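Local atomic coordinates of beta-glucosidase (Saccharopolyspora erythraea D, PDB entry 5M6G), a protein that probably hydrolyses terminal, non-reducing beta-D-glucosyl residues to release beta-D-glucose, as a glycosyl hydrolase family 3 enzyme. Residues E411-L416 with L557-P562. Residues are numbered along the deposited sequence; the frame is centred on the assembly and turned at random.
Sequences ESQVLL and LASWLP
Val-414 and Ala-558 form an antiparallel hydrogen-bonded pair at the edge of the mixed sheet in the C-terminal domain of this family 3 glycosidase. Strand 414-418 starts just after helix 399-412 and is one of the sheet's two outermost strands, beside 555-560. Val-414 N donates to Ala-558 O at 3.0 Å, and Ala-558 N returns the bond to Val-414 O at 2.9 Å. Leu-415 and Leu-557 make the next, non-hydrogen-bonded pair, with side chains on the sheet face opposite to Val-414 and Ala-558.

Gln-413 leads from the helix end into this strand. Its CB lies 3.9 Å from CD1 of Leu-557. CG turns anti to the carbonyl carbon (chi1 -52°), and a bend at chi2 (-59°) brings the amide over Ser-559. CD lies 3.7 Å from Ser-559 CA. OE1 comes within 3.7 Å of Leu-557 CD2. It also faces Ser-559 OG, but the hydrogen bond modelled there is doubtful: it is too short, and Ser-559 has two conformers. NE2 gives weak bonds to Ser-559 O and to Val-409 O in the helix. An alanine here would probably lose the weak NE2 link between Ser-559 O and Val-409 O and open a gap beside Leu-557 CD2.

Ser-559 O is also reached by a water that donates to it and to Ser-412 OG, 2.8 Å from each. The same Ser-412 hydroxyl is tied to Val-409 O. The Ala-558 methyl lies against one face of the Trp-560 ring, offset toward the rim. Helix 146-152 touches the same indole through Ile-147 and Ala-151. At the ring edge, in its plane, Val-414 CG2 sits 3.6 Å from Trp-560 NE1.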
ATOM      1  N   GLU A 411      -7.140 -16.808  -3.629  1.00 15.03           N
ATOM      2  CA  GLU A 411      -8.128 -16.151  -4.468  1.00 14.92           C
ATOM      3  C   GLU A 411      -7.499 -15.159  -5.437  1.00 12.80           C
ATOM      4  O   GLU A 411      -8.130 -14.813  -6.438  1.00 14.08           O
ATOM      5  CB  GLU A 411      -9.176 -15.464  -3.583  1.00 15.31           C
ATOM      6  CG  GLU A 411      -9.991 -16.456  -2.745  1.00 17.29           C
ATOM      7  CD  GLU A 411     -11.120 -15.794  -1.958  1.00 25.40           C
ATOM      8  OE1 GLU A 411     -11.699 -14.801  -2.447  1.00 21.07           O
ATOM      9  OE2 GLU A 411     -11.425 -16.278  -0.847  1.00 22.02           O
ATOM     10  N   SER A 412      -6.268 -14.707  -5.175  1.00 13.24           N
ATOM     11  CA  SER A 412      -5.627 -13.740  -6.053  1.00 13.32           C
ATOM     12  C   SER A 412      -5.013 -14.387  -7.288  1.00 16.42           C
ATOM     13  O   SER A 412      -4.742 -13.679  -8.267  1.00 15.99           O
ATOM     14  CB  SER A 412      -4.549 -12.962  -5.292  1.00 13.72           C
ATOM     15  OG  SER A 412      -3.432 -13.781  -4.977  1.00 14.12           O
ATOM     16  N   GLN A 413      -4.801 -15.708  -7.267  1.00 11.65           N
ATOM     17  CA  GLN A 413      -4.196 -16.404  -8.396  1.00 13.42           C
ATOM     18  C   GLN A 413      -5.120 -16.374  -9.608  1.00 13.62           C
ATOM     19  O   GLN A 413      -6.314 -16.663  -9.496  1.00 13.32           O
ATOM     20  CB  GLN A 413      -3.884 -17.854  -8.017  1.00 11.95           C
ATOM     21  CG  GLN A 413      -3.069 -17.993  -6.734  1.00 15.73           C
ATOM     22  CD  GLN A 413      -1.733 -17.282  -6.825  1.00 15.14           C
ATOM     23  OE1 GLN A 413      -0.788 -17.804  -7.412  1.00 13.59           O
ATOM     24  NE2 GLN A 413      -1.654 -16.080  -6.259  1.00 13.95           N
ATOM     25  N   VAL A 414      -4.562 -16.062 -10.772  1.00 11.20           N
ATOM     26  CA  VAL A 414      -5.329 -15.977 -12.011  1.00 12.68           C
ATOM     27  C   VAL A 414      -4.770 -17.009 -12.981  1.00 16.12           C
ATOM     28  O   VAL A 414      -3.618 -16.897 -13.422  1.00 13.96           O
ATOM     29  CB  VAL A 414      -5.285 -14.572 -12.629  1.00 10.81           C
ATOM     30  CG1 VAL A 414      -6.080 -14.562 -13.931  1.00 13.44           C
ATOM     31  CG2 VAL A 414      -5.833 -13.546 -11.644  1.00 11.26           C
ATOM     32  N   LEU A 415      -5.579 -18.013 -13.311  1.00 12.46           N
ATOM     33  CA  LEU A 415      -5.173 -19.020 -14.280  1.00 11.77           C
ATOM     34  C   LEU A 415      -5.433 -18.496 -15.693  1.00 14.67           C
ATOM     35  O   LEU A 415      -6.574 -18.186 -16.056  1.00 15.60           O
ATOM     36  CB  LEU A 415      -5.909 -20.336 -14.031  1.00 10.79           C
ATOM     37  CG  LEU A 415      -5.526 -21.484 -14.970  1.00 13.56           C
ATOM     38  CD1 LEU A 415      -4.085 -21.926 -14.701  1.00 14.66           C
ATOM     39  CD2 LEU A 415      -6.483 -22.647 -14.812  1.00 18.39           C
ATOM     40  N   LEU A 416      -4.375 -18.415 -16.492  1.00 13.00           N
ATOM     41  CA  LEU A 416      -4.425 -17.792 -17.804  1.00 14.51           C
ATOM     42  C   LEU A 416      -4.272 -18.766 -18.962  1.00 14.09           C
ATOM     43  O   LEU A 416      -4.782 -18.491 -20.054  1.00 13.16           O
ATOM     44  CB  LEU A 416      -3.336 -16.719 -17.911  1.00 14.60           C
ATOM     45  CG  LEU A 416      -3.510 -15.550 -16.945  1.00 16.27           C
ATOM     46  CD1 LEU A 416      -2.256 -14.666 -16.920  1.00 15.58           C
ATOM     47  CD2 LEU A 416      -4.776 -14.742 -17.290  1.00 12.18           C
ATOM     48  N   LEU A 557       0.117 -19.349 -14.706  1.00 12.30           N
ATOM     49  CA  LEU A 557      -0.605 -18.904 -13.521  1.00 13.50           C
ATOM     50  C   LEU A 557       0.019 -17.595 -13.070  1.00 14.66           C
ATOM     51  O   LEU A 557       1.237 -17.529 -12.873  1.00 13.39           O
ATOM     52  CB  LEU A 557      -0.535 -19.953 -12.407  1.00 13.43           C
ATOM     53  CG  LEU A 557      -1.250 -19.617 -11.086  1.00 16.39           C
ATOM     54  CD1 LEU A 557      -2.757 -19.846 -11.224  1.00 12.40           C
ATOM     55  CD2 LEU A 557      -0.666 -20.440  -9.945  1.00 13.22           C
ATOM     56  N   ALA A 558      -0.799 -16.548 -12.962  1.00  9.33           N
ATOM     57  CA  ALA A 558      -0.334 -15.247 -12.484  1.00  9.20           C
ATOM     58  C   ALA A 558      -0.542 -15.186 -10.977  1.00 11.90           C
ATOM     59  O   ALA A 558      -1.674 -15.302 -10.499  1.00 15.12           O
ATOM     60  CB  ALA A 558      -1.081 -14.106 -13.177  1.00 15.82           C
ATOM     61  N   SER A 559       0.543 -15.005 -10.229  0.51 10.97           N
ATOM     62  CA  SER A 559       0.483 -15.030  -8.774  0.51 12.21           C
ATOM     63  C   SER A 559       0.616 -13.660  -8.135  0.51 10.69           C
ATOM     64  O   SER A 559       0.366 -13.536  -6.929  0.51  9.97           O
ATOM     65  CB  SER A 559       1.572 -15.953  -8.207  0.51 11.85           C
ATOM     66  OG  SER A 559       1.307 -17.302  -8.549  0.51 12.14           O
ATOM     67  N   TRP A 560       1.002 -12.643  -8.898  1.00 12.88           N
ATOM     68  CA  TRP A 560       1.145 -11.247  -8.417  1.00 12.19           C
ATOM     69  C   TRP A 560       2.235 -11.238  -7.333  1.00 13.34           C
ATOM     70  O   TRP A 560       3.308 -11.823  -7.547  1.00 11.18           O
ATOM     71  CB  TRP A 560      -0.201 -10.685  -8.001  1.00 11.30           C
ATOM     72  CG  TRP A 560      -1.274 -10.989  -8.984  1.00 11.15           C
ATOM     73  CD1 TRP A 560      -2.348 -11.806  -8.797  1.00 10.04           C
ATOM     74  CD2 TRP A 560      -1.353 -10.518 -10.338  1.00 13.77           C
ATOM     75  NE1 TRP A 560      -3.103 -11.867  -9.951  1.00 12.11           N
ATOM     76  CE2 TRP A 560      -2.517 -11.078 -10.909  1.00 12.15           C
ATOM     77  CE3 TRP A 560      -0.564  -9.661 -11.114  1.00 10.90           C
ATOM     78  CZ2 TRP A 560      -2.917 -10.805 -12.225  1.00 11.34           C
ATOM     79  CZ3 TRP A 560      -0.955  -9.400 -12.427  1.00 11.98           C
ATOM     80  CH2 TRP A 560      -2.125  -9.973 -12.967  1.00 13.70           C
ATOM     81  N   LEU A 561       2.022 -10.563  -6.198  1.00 11.51           N
ATOM     82  CA  LEU A 561       2.989 -10.502  -5.100  1.00 12.04           C
ATOM     83  C   LEU A 561       2.280 -11.008  -3.855  1.00  8.49           C
ATOM     84  O   LEU A 561       1.723 -10.212  -3.078  1.00 11.86           O
ATOM     85  CB  LEU A 561       3.522  -9.084  -4.898  1.00 10.24           C
ATOM     86  CG  LEU A 561       4.158  -8.482  -6.149  1.00 13.20           C
ATOM     87  CD1 LEU A 561       4.364  -6.966  -5.990  1.00  8.57           C
ATOM     88  CD2 LEU A 561       5.463  -9.201  -6.480  1.00 12.95           C
ATOM     89  N   PRO A 562       2.278 -12.327  -3.626  1.00 10.82           N
ATOM     90  CA  PRO A 562       1.322 -12.915  -2.673  1.00 12.25           C
ATOM     91  C   PRO A 562       1.643 -12.691  -1.211  1.00 12.95           C
ATOM     92  O   PRO A 562       0.755 -12.893  -0.376  1.00 13.81           O
ATOM     93  CB  PRO A 562       1.360 -14.417  -3.013  1.00 12.81           C
ATOM     94  CG  PRO A 562       2.674 -14.627  -3.691  1.00 11.98           C
ATOM     95  CD  PRO A 562       2.977 -13.344  -4.431  1.00 11.98           C
TER
HETATM   96  O   HOH W   1      -1.102 -12.317  -4.921  1.00  9.69           O